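Local coordinates for protein endoglucanase (Komagataeibacter sucrofermentans, PDB 6VC5) that probably hydrolyses internal beta-1,4-glucosidic linkages in cellulose and related beta-D-glucans, as a glycoside hydrolase of family 8, at residues L63-K66 with F71-R74; W73-L76 with P81-A84; K86-D91 with K125-S130; N19-D24 with G29-E34; V54-A59 with I113-N118. All blocks are in the same frame, centred on the assembly; numbering follows the deposited sequence.

Interaction 1: residues L63-K66 with F71-R74; sequences LQHK and FSWR
Q64 passes its CB, CG and amide nitrogen across the ring of F71, a worked example of how the alkyl part of a glutamine can serve as an apolar surface. Its CB meets F71 CE1 at 3.6 Å. The next atom, CG, anti to the backbone N (chi1 -165°), comes over the ring face toward its rim, a CH-pi contact in which Q64 CG lies 4.2 Å from the centroid of F71. The chain then runs on extended: CD stays near the ring rim, and NE2 ends 3.6 Å from F71 CZ while giving its hydrogen bond to A69 O. The amide plane is only 16° from that of the ring. L63 adds its CB, 4.0 Å from F71 CD1. An alanine in place of F71 is likely to open a gap beside the methylenes of Q64 and L63 CB, leaving the glutamine held mainly by its bond to A69 O. The backbones meet too, S72 N donating to L63 O at 2.9 Å. Q64 and F71 form a single beta bridge, and the arrangement is that of a loop doubling back on itself, here joining helix 49-62 to strand 74-76 in the (alpha/alpha)6 barrel of family 8.

Interaction 2: residues W73-L76 with P81-A84; sequences WRYL and PPVA
The ring of Y75 takes P82 on one face: P82 CB stands 3.6 Å from the ring centroid and 16° off its normal, a CH-pi contact displaced toward the rim. The two side chains lie alongside and point the same way, which brings P82 CG to 3.5 Å from Y75 CE1. V83 comes in at about a right angle to the tyrosine, its CG2 reaching Y75 CD1 at 3.6 Å on an oblique path. W58 of helix 49-62 also meets this ring, in an edge-to-face pair. A second flat group, the guanidinium of R74, is sandwiched within its own segment, with W73 CZ2 over one face and L76 CD2 over the other. R74 O packs against V83 CG1 at 3.6 Å, the branch that stands anti to the valine N (chi1 -173°).

The backbones are tied by a nearly straight bond, in which L76 N donates to P82 O at 2.8 Å with an N-H...O angle of 170°. Because Y75 turns its own N-H the other way, to S31 O, strand 74-76 is held along both edges, by strand 30-32 and by loop 81-84. The arrangement is that of a short two-stranded antiparallel sheet, 30-32 with 74-76, with the irregular loop 81-84 along the far edge of strand 74-76, where P82 packs on Y75.

Interaction 3: residues K86-D91 with K125-S130; sequences KNNATD and KLMTKS
M127 bends its thioether into the corner between N88 and T90, where the start of helix 90-106 meets the end of helix 110-126; these two helices follow each other in the chain and form a helical hairpin of the (alpha/alpha)6 barrel. The torsions explain the fit. M127 has CG anti to the carbonyl carbon (chi1 -66°), and further bends at chi2 and chi3 curl SD and CE in beside N88 and T90. N88 approaches from the opposite direction, with CG in the crowded position between backbone N and carbonyl carbon (chi1 68°). Its amide thereby faces the sulfur, and N88 ND2 gives a weak hydrogen bond of 3.6 Å to M127 SD, although straight at 163°. The stronger partner of that nitrogen is D93 OD2, while N88 OD1 accepts from A141 N, so the amide is held at both ends and its rotation is fixed. T90 runs past the methionine in the opposite direction, its OG1 3.6 Å from M127 SD, while that hydroxyl is hydrogen-bonded to L138 O. Contacts with the sulfur are therefore secondary for both polar side chains, a useful example of methionine filling in around groups already satisfied. The terminal methyl finishes the fit, M127 CE lying 3.7 Å from N88 OD1.

Interaction 4: residues N19-D24 with G29-E34; sequences NGRIID and GESHSE
R21 meets S31 side-on, with two nitrogens directed at a single oxygen. R21 NE donates to S31 OG at 3.0 Å and R21 NH2 to the same atom at 3.2 Å, and the oxygen lies only 3° out of the guanidinium plane. A bend at chi3 (68°) swings the group round to this position. I23, from the same segment, lays CD1 over the centre of one guanidinium face, so the arginine is gripped at its edge by a hydroxyl and covered on one face by a methyl. NH2 also forms a salt bridge with D77.

The serine hydroxyl is turned toward segment 19-24 and donates in turn: S31 OG bonds to I22 O at 2.8 Å, approaching from above the carbonyl plane (46° out of it). I23 CG1 packs 3.5 Å from S31 OG. Water carries the pairing further, one molecule accepting from D24 N at 2.8 Å and donating to E30 O at 2.6 Å. The contact ties the loop after helix 4-15 to strand 30-32, just ahead of helix 33-46, in the (alpha/alpha)6 barrel. A leucine in place of R21 would probably leave the charge of D77 without its mate and S31 OG without the two N-H donors described here.

The chemistry implies a hydrogen-bond chain from arginine through serine to a carbonyl, in which a buried hydroxyl both accepts and donates; the positive charge nearby would be expected to polarise it, favouring the short bond to I22 O.

Interaction 5: residues V54-A59 with I113-N118; sequences VIWVWA and IQDAMN
W56 and D115 reach across between two helices and make the one polar link of this contact, W56 NE1 donating to D115 OD2. At 3.4 Å, with an N-H...O angle of 129°, it is a weak, bent hydrogen bond. The indole and carboxylate planes are 50° apart, and the two side chains pass each other at a slant.

Van der Waals contact supplements it along the benzo side of the indole: W56 CZ2 lies 3.8 Å from D115 CG and 4.0 Å from D115 CB. W56 gets there by holding CG anti to its backbone nitrogen (chi1 168°), which points the indole away from its own helix.

These helices, 49-62 and 110-126, belong to the (alpha/alpha)6 barrel, and with 10.4 Å between the CA atoms of W56 and D115, the indole spans most of the gap to the short aspartate. Helix 90-106 fills in beside the pair, its L100 touching both residues and its I96 touching the tryptophan. Aromatic packing adds Y112, whose ring is nearly perpendicular to the indole.

Bonds within a helix form the last group. Q114 NE2 donates to N118 OD1 at 2.8 Å, one turn further on, and backbone bonds such as M117 N to I113 O, at 2.9 Å, keep D115 on a regular helix.

How the interactions relate
Along the chain, interaction 4 comes first; interactions 1 and 2 then follow one another inside the long loop closed by interaction 5, whose segments alternate with those of interaction 3. Interactions 1 and 2 share W73 and R74, and their centres lie 8 Å apart. Strands 30-32 and 74-76, neighbours in one small antiparallel sheet, join interactions 2 and 4. Helix 110-126 serves both interactions 3 and 5, although these do not touch. W58, on the helix of interaction 5, packs against R21, L63 and Y75, drawing interactions 4, 1 and 2 together. The five contacts thus knit connecting loops and the small sheet onto helices of the barrel.

Interaction 1: residues L63-K66 with F71-R74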
# COMPACT_ATOMS: atom_id res chain seq x y z
N LEU A 63 -13.04 -8.59 -10.41
CA LEU A 63 -11.61 -8.37 -10.58
C LEU A 63 -10.75 -9.62 -10.44
O LEU A 63 -9.69 -9.67 -11.06
CB LEU A 63 -11.09 -7.31 -9.58
CG LEU A 63 -11.69 -5.91 -9.68
CD1 LEU A 63 -11.07 -5.02 -8.60
CD2 LEU A 63 -11.48 -5.33 -11.07
N GLN A 64 -11.15 -10.61 -9.64
CA GLN A 64 -10.25 -11.74 -9.43
C GLN A 64 -10.07 -12.56 -10.70
O GLN A 64 -11.02 -12.79 -11.46
CB GLN A 64 -10.72 -12.63 -8.27
CG GLN A 64 -9.60 -13.58 -7.82
CD GLN A 64 -9.93 -14.27 -6.51
OE1 GLN A 64 -11.05 -14.74 -6.30
NE2 GLN A 64 -8.94 -14.36 -5.62
N HIS A 65 -8.83 -13.00 -10.94
CA HIS A 65 -8.51 -13.77 -12.13
C HIS A 65 -9.19 -15.13 -12.11
O HIS A 65 -9.58 -15.66 -11.06
CB HIS A 65 -7.00 -13.96 -12.27
CG HIS A 65 -6.27 -12.71 -12.64
ND1 HIS A 65 -4.92 -12.56 -12.43
CD2 HIS A 65 -6.69 -11.57 -13.23
CE1 HIS A 65 -4.54 -11.37 -12.86
NE2 HIS A 65 -5.59 -10.75 -13.37
N LYS A 66 -9.31 -15.70 -13.31
CA LYS A 66 -9.85 -17.03 -13.53
C LYS A 66 -8.81 -18.11 -13.21
O LYS A 66 -9.13 -19.11 -12.56
CB LYS A 66 -10.27 -17.16 -15.01
CG LYS A 66 -11.46 -16.30 -15.51
CD LYS A 66 -11.82 -16.46 -17.01
CE LYS A 66 -13.01 -15.61 -17.43
NZ LYS A 66 -13.26 -15.80 -18.87
N PHE A 71 -5.61 -10.18 -8.83
CA PHE A 71 -6.72 -9.32 -9.21
C PHE A 71 -6.32 -8.41 -10.36
O PHE A 71 -5.26 -7.77 -10.32
CB PHE A 71 -7.18 -8.45 -8.03
CG PHE A 71 -7.74 -9.26 -6.91
CD1 PHE A 71 -9.10 -9.47 -6.81
CD2 PHE A 71 -6.89 -9.84 -5.97
CE1 PHE A 71 -9.62 -10.25 -5.80
CE2 PHE A 71 -7.39 -10.61 -4.96
CZ PHE A 71 -8.76 -10.83 -4.87
N SER A 72 -7.18 -8.31 -11.36
CA SER A 72 -7.00 -7.26 -12.35
C SER A 72 -7.08 -5.91 -11.66
O SER A 72 -7.87 -5.72 -10.74
CB SER A 72 -8.09 -7.37 -13.40
OG SER A 72 -8.00 -8.60 -14.11
N TRP A 73 -6.23 -4.97 -12.08
CA TRP A 73 -6.04 -3.77 -11.27
C TRP A 73 -7.22 -2.80 -11.35
O TRP A 73 -7.42 -2.02 -10.41
CB TRP A 73 -4.73 -3.08 -11.61
CG TRP A 73 -4.74 -2.32 -12.89
CD1 TRP A 73 -4.65 -2.84 -14.16
CD2 TRP A 73 -4.82 -0.90 -13.04
NE1 TRP A 73 -4.67 -1.82 -15.09
CE2 TRP A 73 -4.78 -0.62 -14.42
CE3 TRP A 73 -4.92 0.16 -12.14
CZ2 TRP A 73 -4.85 0.68 -14.92
CZ3 TRP A 73 -4.99 1.46 -12.63
CH2 TRP A 73 -4.95 1.70 -14.02
N ARG A 74 -8.00 -2.83 -12.43
CA ARG A 74 -8.99 -1.79 -12.65
C ARG A 74 -10.24 -2.31 -13.35
O ARG A 74 -10.17 -3.16 -14.25
CB ARG A 74 -8.39 -0.65 -13.49
CG ARG A 74 -9.38 0.45 -13.84
CD ARG A 74 -8.70 1.66 -14.41
NE ARG A 74 -8.24 1.43 -15.76
CZ ARG A 74 -7.65 2.37 -16.50
NH1 ARG A 74 -7.48 3.58 -16.00
NH2 ARG A 74 -7.25 2.09 -17.74

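Interaction 2: residues W73-L76 with P81-A84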
# COMPACT_ATOMS: atom_id res chain seq x y z
N TRP A 73 -6.23 -4.97 -12.08
CA TRP A 73 -6.04 -3.77 -11.27
C TRP A 73 -7.22 -2.80 -11.35
O TRP A 73 -7.42 -2.02 -10.41
CB TRP A 73 -4.73 -3.08 -11.61
CG TRP A 73 -4.74 -2.32 -12.89
CD1 TRP A 73 -4.65 -2.84 -14.16
CD2 TRP A 73 -4.82 -0.90 -13.04
NE1 TRP A 73 -4.67 -1.82 -15.09
CE2 TRP A 73 -4.78 -0.62 -14.42
CE3 TRP A 73 -4.92 0.16 -12.14
CZ2 TRP A 73 -4.85 0.68 -14.92
CZ3 TRP A 73 -4.99 1.46 -12.63
CH2 TRP A 73 -4.95 1.70 -14.02
N ARG A 74 -8.00 -2.83 -12.43
CA ARG A 74 -8.99 -1.79 -12.65
C ARG A 74 -10.24 -2.31 -13.35
O ARG A 74 -10.17 -3.16 -14.25
CB ARG A 74 -8.39 -0.65 -13.49
CG ARG A 74 -9.38 0.45 -13.84
CD ARG A 74 -8.70 1.66 -14.41
NE ARG A 74 -8.24 1.43 -15.76
CZ ARG A 74 -7.65 2.37 -16.50
NH1 ARG A 74 -7.48 3.58 -16.00
NH2 ARG A 74 -7.25 2.09 -17.74
N TYR A 75 -11.38 -1.77 -12.93
CA TYR A 75 -12.65 -1.85 -13.64
C TYR A 75 -12.95 -0.46 -14.19
O TYR A 75 -13.04 0.50 -13.42
CB TYR A 75 -13.75 -2.27 -12.66
CG TYR A 75 -15.15 -2.37 -13.22
CD1 TYR A 75 -15.74 -3.60 -13.46
CD2 TYR A 75 -15.90 -1.22 -13.47
CE1 TYR A 75 -17.03 -3.70 -13.96
CE2 TYR A 75 -17.19 -1.30 -13.96
CZ TYR A 75 -17.74 -2.54 -14.20
OH TYR A 75 -19.02 -2.62 -14.69
N LEU A 76 -13.10 -0.36 -15.51
CA LEU A 76 -13.27 0.92 -16.21
C LEU A 76 -14.70 1.00 -16.75
O LEU A 76 -15.03 0.31 -17.72
CB LEU A 76 -12.24 1.04 -17.33
CG LEU A 76 -11.97 2.37 -18.04
CD1 LEU A 76 -11.59 3.44 -17.04
CD2 LEU A 76 -10.85 2.19 -19.06
N PRO A 81 -14.58 -4.92 -22.82
CA PRO A 81 -15.28 -5.11 -21.54
C PRO A 81 -14.70 -4.22 -20.45
O PRO A 81 -13.63 -3.67 -20.66
CB PRO A 81 -14.98 -6.57 -21.21
CG PRO A 81 -13.66 -6.80 -21.82
CD PRO A 81 -13.68 -6.03 -23.11
N PRO A 82 -15.40 -4.06 -19.34
CA PRO A 82 -14.85 -3.14 -18.32
C PRO A 82 -13.51 -3.51 -17.66
O PRO A 82 -12.83 -2.65 -17.18
CB PRO A 82 -15.97 -3.00 -17.27
CG PRO A 82 -16.80 -4.20 -17.40
CD PRO A 82 -16.79 -4.54 -18.84
N VAL A 83 -13.19 -4.78 -17.59
CA VAL A 83 -11.93 -5.24 -17.03
C VAL A 83 -11.10 -5.84 -18.16
O VAL A 83 -10.88 -7.06 -18.22
CB VAL A 83 -12.17 -6.23 -15.87
CG1 VAL A 83 -10.86 -6.56 -15.17
CG2 VAL A 83 -13.15 -5.64 -14.88
N ALA A 84 -10.64 -4.99 -19.07
CA ALA A 84 -9.93 -5.45 -20.25
C ALA A 84 -8.44 -5.65 -20.03
O ALA A 84 -7.82 -6.47 -20.73
CB ALA A 84 -10.15 -4.47 -21.41

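Interaction 3: residues K86-D91 with K125-S130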
# COMPACT_ATOMS: atom_id res chain seq x y z
N LYS A 86 -5.72 -7.18 -17.79
CA LYS A 86 -5.64 -8.18 -16.73
C LYS A 86 -4.42 -8.00 -15.83
O LYS A 86 -4.26 -8.78 -14.88
CB LYS A 86 -5.64 -9.59 -17.32
CG LYS A 86 -6.84 -9.90 -18.21
CD LYS A 86 -8.17 -9.69 -17.50
CE LYS A 86 -9.32 -10.16 -18.37
NZ LYS A 86 -10.66 -9.84 -17.78
N ASN A 87 -3.57 -7.01 -16.08
CA ASN A 87 -2.42 -6.78 -15.22
C ASN A 87 -2.88 -6.53 -13.78
O ASN A 87 -3.93 -5.92 -13.54
CB ASN A 87 -1.62 -5.58 -15.74
CG ASN A 87 -0.20 -5.55 -15.23
OD1 ASN A 87 0.33 -6.56 -14.78
ND2 ASN A 87 0.44 -4.39 -15.33
N ASN A 88 -2.10 -7.02 -12.83
CA ASN A 88 -2.39 -6.84 -11.41
C ASN A 88 -1.51 -5.76 -10.82
O ASN A 88 -0.52 -5.30 -11.43
CB ASN A 88 -2.16 -8.16 -10.67
CG ASN A 88 -0.70 -8.53 -10.63
OD1 ASN A 88 -0.07 -8.73 -11.68
ND2 ASN A 88 -0.13 -8.59 -9.42
N ALA A 89 -1.88 -5.32 -9.62
CA ALA A 89 -1.07 -4.43 -8.81
C ALA A 89 -0.86 -5.13 -7.47
O ALA A 89 -1.82 -5.39 -6.74
CB ALA A 89 -1.73 -3.06 -8.60
N THR A 90 0.40 -5.44 -7.16
CA THR A 90 0.67 -6.31 -6.02
C THR A 90 0.22 -5.69 -4.70
O THR A 90 -0.15 -6.42 -3.78
CB THR A 90 2.16 -6.64 -6.03
OG1 THR A 90 2.46 -7.33 -7.25
CG2 THR A 90 2.54 -7.54 -4.86
N ASP A 91 0.20 -4.36 -4.59
CA ASP A 91 -0.27 -3.77 -3.34
C ASP A 91 -1.77 -4.01 -3.15
O ASP A 91 -2.22 -4.28 -2.04
CB ASP A 91 0.13 -2.30 -3.20
CG ASP A 91 -0.56 -1.38 -4.18
OD1 ASP A 91 -0.90 -1.80 -5.31
OD2 ASP A 91 -0.71 -0.18 -3.83
N LYS A 125 4.21 -17.15 -5.48
CA LYS A 125 4.57 -17.96 -6.65
C LYS A 125 4.80 -17.10 -7.89
O LYS A 125 5.74 -17.36 -8.65
CB LYS A 125 3.48 -18.99 -6.91
CG LYS A 125 3.71 -19.86 -8.13
CD LYS A 125 2.40 -20.39 -8.69
CE LYS A 125 1.89 -21.61 -7.92
NZ LYS A 125 1.50 -22.72 -8.84
N LEU A 126 3.96 -16.09 -8.13
CA LEU A 126 3.99 -15.36 -9.39
C LEU A 126 4.67 -14.00 -9.31
O LEU A 126 5.11 -13.48 -10.35
CB LEU A 126 2.57 -15.14 -9.92
CG LEU A 126 1.73 -16.41 -10.07
CD1 LEU A 126 0.30 -16.05 -10.40
CD2 LEU A 126 2.31 -17.34 -11.13
N MET A 127 4.77 -13.40 -8.12
CA MET A 127 5.24 -12.02 -8.00
C MET A 127 6.55 -11.90 -7.23
O MET A 127 6.86 -10.82 -6.73
CB MET A 127 4.19 -11.13 -7.33
CG MET A 127 2.94 -10.94 -8.15
SD MET A 127 3.20 -9.90 -9.65
CE MET A 127 2.70 -11.08 -10.87
N THR A 128 7.29 -12.99 -7.10
CA THR A 128 8.64 -12.91 -6.54
C THR A 128 9.65 -13.34 -7.59
O THR A 128 9.35 -14.17 -8.46
CB THR A 128 8.80 -13.71 -5.23
OG1 THR A 128 8.62 -15.11 -5.48
CG2 THR A 128 7.78 -13.21 -4.19
N LYS A 129 10.85 -12.77 -7.52
CA LYS A 129 11.89 -13.07 -8.49
C LYS A 129 13.24 -12.98 -7.79
O LYS A 129 13.44 -12.12 -6.93
CB LYS A 129 11.82 -12.06 -9.64
CG LYS A 129 12.96 -12.16 -10.64
CD LYS A 129 12.63 -13.10 -11.79
CE LYS A 129 13.85 -13.33 -12.66
NZ LYS A 129 13.91 -12.35 -13.78
N SER A 130 14.16 -13.88 -8.15
CA SER A 130 15.53 -13.78 -7.67
C SER A 130 16.26 -12.71 -8.48
O SER A 130 16.30 -12.77 -9.71
CB SER A 130 16.25 -15.12 -7.82
OG SER A 130 15.58 -16.12 -7.06

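Interaction 4: residues N19-D24 with G29-E34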
# COMPACT_ATOMS: atom_id res chain seq x y z
N ASN A 19 -23.58 -1.74 -4.13
CA ASN A 19 -23.14 -2.93 -4.84
C ASN A 19 -21.76 -3.42 -4.41
O ASN A 19 -21.32 -4.48 -4.88
CB ASN A 19 -23.18 -2.74 -6.37
CG ASN A 19 -22.27 -1.63 -6.87
OD1 ASN A 19 -21.55 -0.98 -6.10
ND2 ASN A 19 -22.29 -1.41 -8.18
N GLY A 20 -21.08 -2.70 -3.51
CA GLY A 20 -19.77 -3.11 -3.05
C GLY A 20 -18.62 -2.35 -3.68
O GLY A 20 -17.47 -2.59 -3.28
N ARG A 21 -18.88 -1.45 -4.63
CA ARG A 21 -17.80 -0.71 -5.27
C ARG A 21 -17.31 0.43 -4.39
O ARG A 21 -18.10 1.13 -3.75
CB ARG A 21 -18.27 -0.14 -6.61
CG ARG A 21 -18.38 -1.18 -7.69
CD ARG A 21 -18.72 -0.55 -9.01
NE ARG A 21 -17.62 0.26 -9.52
CZ ARG A 21 -17.67 0.98 -10.63
NH1 ARG A 21 -18.78 0.98 -11.36
NH2 ARG A 21 -16.62 1.71 -11.00
N ILE A 22 -16.00 0.63 -4.38
CA ILE A 22 -15.39 1.82 -3.81
C ILE A 22 -15.03 2.70 -4.99
O ILE A 22 -14.35 2.24 -5.92
CB ILE A 22 -14.13 1.45 -3.01
CG1 ILE A 22 -14.48 0.49 -1.87
CG2 ILE A 22 -13.44 2.71 -2.48
CD1 ILE A 22 -15.56 1.01 -0.95
N ILE A 23 -15.51 3.95 -5.00
CA ILE A 23 -15.33 4.85 -6.13
C ILE A 23 -14.93 6.22 -5.62
O ILE A 23 -15.62 6.80 -4.77
CB ILE A 23 -16.60 4.95 -7.00
CG1 ILE A 23 -17.05 3.58 -7.50
CG2 ILE A 23 -16.33 5.83 -8.21
CD1 ILE A 23 -18.44 3.58 -8.16
N ASP A 24 -13.82 6.75 -6.14
CA ASP A 24 -13.40 8.12 -5.88
C ASP A 24 -14.32 9.06 -6.65
O ASP A 24 -14.46 8.95 -7.87
CB ASP A 24 -11.97 8.27 -6.38
CG ASP A 24 -11.42 9.68 -6.28
OD1 ASP A 24 -12.14 10.61 -5.85
OD2 ASP A 24 -10.23 9.84 -6.63
N GLY A 29 -15.32 7.11 -12.81
CA GLY A 29 -15.56 6.04 -13.75
C GLY A 29 -14.65 4.84 -13.60
O GLY A 29 -14.43 4.12 -14.58
N GLU A 30 -14.13 4.62 -12.42
CA GLU A 30 -13.29 3.45 -12.17
C GLU A 30 -13.30 2.95 -10.73
O GLU A 30 -13.52 3.68 -9.84
CB GLU A 30 -11.84 3.60 -12.65
CG GLU A 30 -11.06 4.76 -12.19
CD GLU A 30 -9.91 5.14 -13.19
OE1 GLU A 30 -8.76 4.76 -12.99
OE2 GLU A 30 -10.15 5.83 -14.20
N SER A 31 -13.05 1.68 -10.59
CA SER A 31 -12.74 1.07 -9.30
C SER A 31 -11.46 0.28 -9.48
O SER A 31 -11.19 -0.24 -10.57
CB SER A 31 -13.85 0.15 -8.81
OG SER A 31 -14.97 0.88 -8.33
N HIS A 32 -10.65 0.21 -8.43
CA HIS A 32 -9.31 -0.38 -8.48
C HIS A 32 -9.20 -1.50 -7.47
O HIS A 32 -9.90 -1.49 -6.48
CB HIS A 32 -8.24 0.66 -8.15
CG HIS A 32 -8.14 1.77 -9.15
ND1 HIS A 32 -8.25 3.09 -8.80
CD2 HIS A 32 -7.93 1.75 -10.49
CE1 HIS A 32 -8.13 3.84 -9.88
NE2 HIS A 32 -7.94 3.06 -10.91
N SER A 33 -8.30 -2.44 -7.69
CA SER A 33 -8.07 -3.46 -6.67
C SER A 33 -7.57 -2.84 -5.37
O SER A 33 -7.93 -3.30 -4.28
CB SER A 33 -7.12 -4.57 -7.17
OG SER A 33 -5.82 -4.06 -7.44
N GLU A 34 -6.76 -1.78 -5.46
CA GLU A 34 -6.28 -1.12 -4.25
C GLU A 34 -7.45 -0.49 -3.49
O GLU A 34 -7.52 -0.57 -2.26
CB GLU A 34 -5.25 -0.06 -4.63
CG GLU A 34 -4.69 0.76 -3.48
CD GLU A 34 -3.70 1.84 -3.94
OE1 GLU A 34 -3.50 1.98 -5.17
OE2 GLU A 34 -3.14 2.54 -3.07
O HOH W 1 -12.23 0.55 -5.91
O HOH W 2 -12.49 5.64 -8.39

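Interaction 5: residues V54-A59 with I113-N118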
# COMPACT_ATOMS: atom_id res chain seq x y z
N VAL A 54 -20.13 -7.26 0.95
CA VAL A 54 -20.44 -6.84 -0.42
C VAL A 54 -19.21 -6.31 -1.15
O VAL A 54 -19.08 -6.48 -2.37
CB VAL A 54 -21.64 -5.87 -0.50
CG1 VAL A 54 -22.93 -6.56 0.02
CG2 VAL A 54 -21.37 -4.58 0.24
N ILE A 55 -18.29 -5.64 -0.45
CA ILE A 55 -17.07 -5.16 -1.11
C ILE A 55 -16.23 -6.33 -1.61
O ILE A 55 -15.74 -6.32 -2.74
CB ILE A 55 -16.27 -4.23 -0.17
CG1 ILE A 55 -17.11 -3.02 0.25
CG2 ILE A 55 -14.97 -3.79 -0.87
CD1 ILE A 55 -16.55 -2.32 1.48
N TRP A 56 -16.09 -7.37 -0.78
CA TRP A 56 -15.36 -8.56 -1.20
C TRP A 56 -16.07 -9.30 -2.34
O TRP A 56 -15.43 -9.69 -3.32
CB TRP A 56 -15.10 -9.47 -0.00
CG TRP A 56 -14.61 -10.85 -0.35
CD1 TRP A 56 -15.11 -12.03 0.14
CD2 TRP A 56 -13.52 -11.21 -1.21
NE1 TRP A 56 -14.41 -13.09 -0.37
CE2 TRP A 56 -13.44 -12.62 -1.21
CE3 TRP A 56 -12.62 -10.49 -2.01
CZ2 TRP A 56 -12.49 -13.32 -1.96
CZ3 TRP A 56 -11.67 -11.20 -2.75
CH2 TRP A 56 -11.62 -12.60 -2.72
N VAL A 57 -17.38 -9.51 -2.24
CA VAL A 57 -18.08 -10.21 -3.32
C VAL A 57 -17.93 -9.46 -4.64
O VAL A 57 -17.71 -10.07 -5.69
CB VAL A 57 -19.56 -10.47 -2.95
CG1 VAL A 57 -20.33 -10.95 -4.16
CG2 VAL A 57 -19.63 -11.53 -1.87
N TRP A 58 -18.01 -8.12 -4.60
CA TRP A 58 -17.82 -7.37 -5.84
C TRP A 58 -16.42 -7.57 -6.40
O TRP A 58 -16.25 -7.82 -7.60
CB TRP A 58 -18.12 -5.88 -5.64
CG TRP A 58 -18.21 -5.16 -6.97
CD1 TRP A 58 -19.34 -4.95 -7.71
CD2 TRP A 58 -17.12 -4.61 -7.73
NE1 TRP A 58 -19.01 -4.29 -8.87
CE2 TRP A 58 -17.66 -4.08 -8.91
CE3 TRP A 58 -15.74 -4.52 -7.52
CZ2 TRP A 58 -16.87 -3.45 -9.88
CZ3 TRP A 58 -14.95 -3.90 -8.49
CH2 TRP A 58 -15.52 -3.37 -9.65
N ALA A 59 -15.40 -7.49 -5.54
CA ALA A 59 -14.03 -7.63 -6.02
C ALA A 59 -13.77 -9.04 -6.56
O ALA A 59 -13.10 -9.21 -7.58
CB ALA A 59 -13.04 -7.32 -4.90
N ILE A 113 -10.25 -16.95 5.51
CA ILE A 113 -8.85 -17.31 5.70
C ILE A 113 -8.33 -18.07 4.49
O ILE A 113 -7.22 -17.81 4.01
CB ILE A 113 -8.68 -18.12 7.00
CG1 ILE A 113 -9.18 -17.31 8.19
CG2 ILE A 113 -7.23 -18.54 7.18
CD1 ILE A 113 -8.40 -16.04 8.44
N GLN A 114 -9.12 -19.02 3.97
CA GLN A 114 -8.69 -19.73 2.77
C GLN A 114 -8.53 -18.78 1.59
O GLN A 114 -7.59 -18.92 0.80
CB GLN A 114 -9.69 -20.82 2.39
CG GLN A 114 -9.15 -21.71 1.27
CD GLN A 114 -7.75 -22.24 1.59
OE1 GLN A 114 -7.54 -22.89 2.62
NE2 GLN A 114 -6.79 -21.95 0.71
N ASP A 115 -9.45 -17.83 1.44
CA ASP A 115 -9.33 -16.84 0.37
C ASP A 115 -8.01 -16.08 0.48
O ASP A 115 -7.32 -15.85 -0.53
CB ASP A 115 -10.50 -15.84 0.42
CG ASP A 115 -11.85 -16.47 0.11
OD1 ASP A 115 -11.89 -17.47 -0.64
OD2 ASP A 115 -12.88 -15.93 0.59
N ALA A 116 -7.66 -15.66 1.70
CA ALA A 116 -6.41 -14.93 1.91
C ALA A 116 -5.21 -15.80 1.56
O ALA A 116 -4.29 -15.35 0.86
CB ALA A 116 -6.33 -14.45 3.36
N MET A 117 -5.23 -17.06 2.00
CA MET A 117 -4.11 -17.96 1.73
C MET A 117 -3.95 -18.24 0.24
O MET A 117 -2.82 -18.35 -0.26
CB MET A 117 -4.28 -19.25 2.53
CG MET A 117 -4.12 -19.01 4.02
SD MET A 117 -4.04 -20.48 5.06
CE MET A 117 -5.64 -21.15 4.76
N ASN A 118 -5.06 -18.32 -0.50
CA ASN A 118 -4.96 -18.49 -1.95
C ASN A 118 -4.27 -17.30 -2.61
O ASN A 118 -3.42 -17.48 -3.48
CB ASN A 118 -6.35 -18.69 -2.56
CG ASN A 118 -6.93 -20.06 -2.23
OD1 ASN A 118 -6.20 -20.97 -1.84
ND2 ASN A 118 -8.24 -20.19 -2.38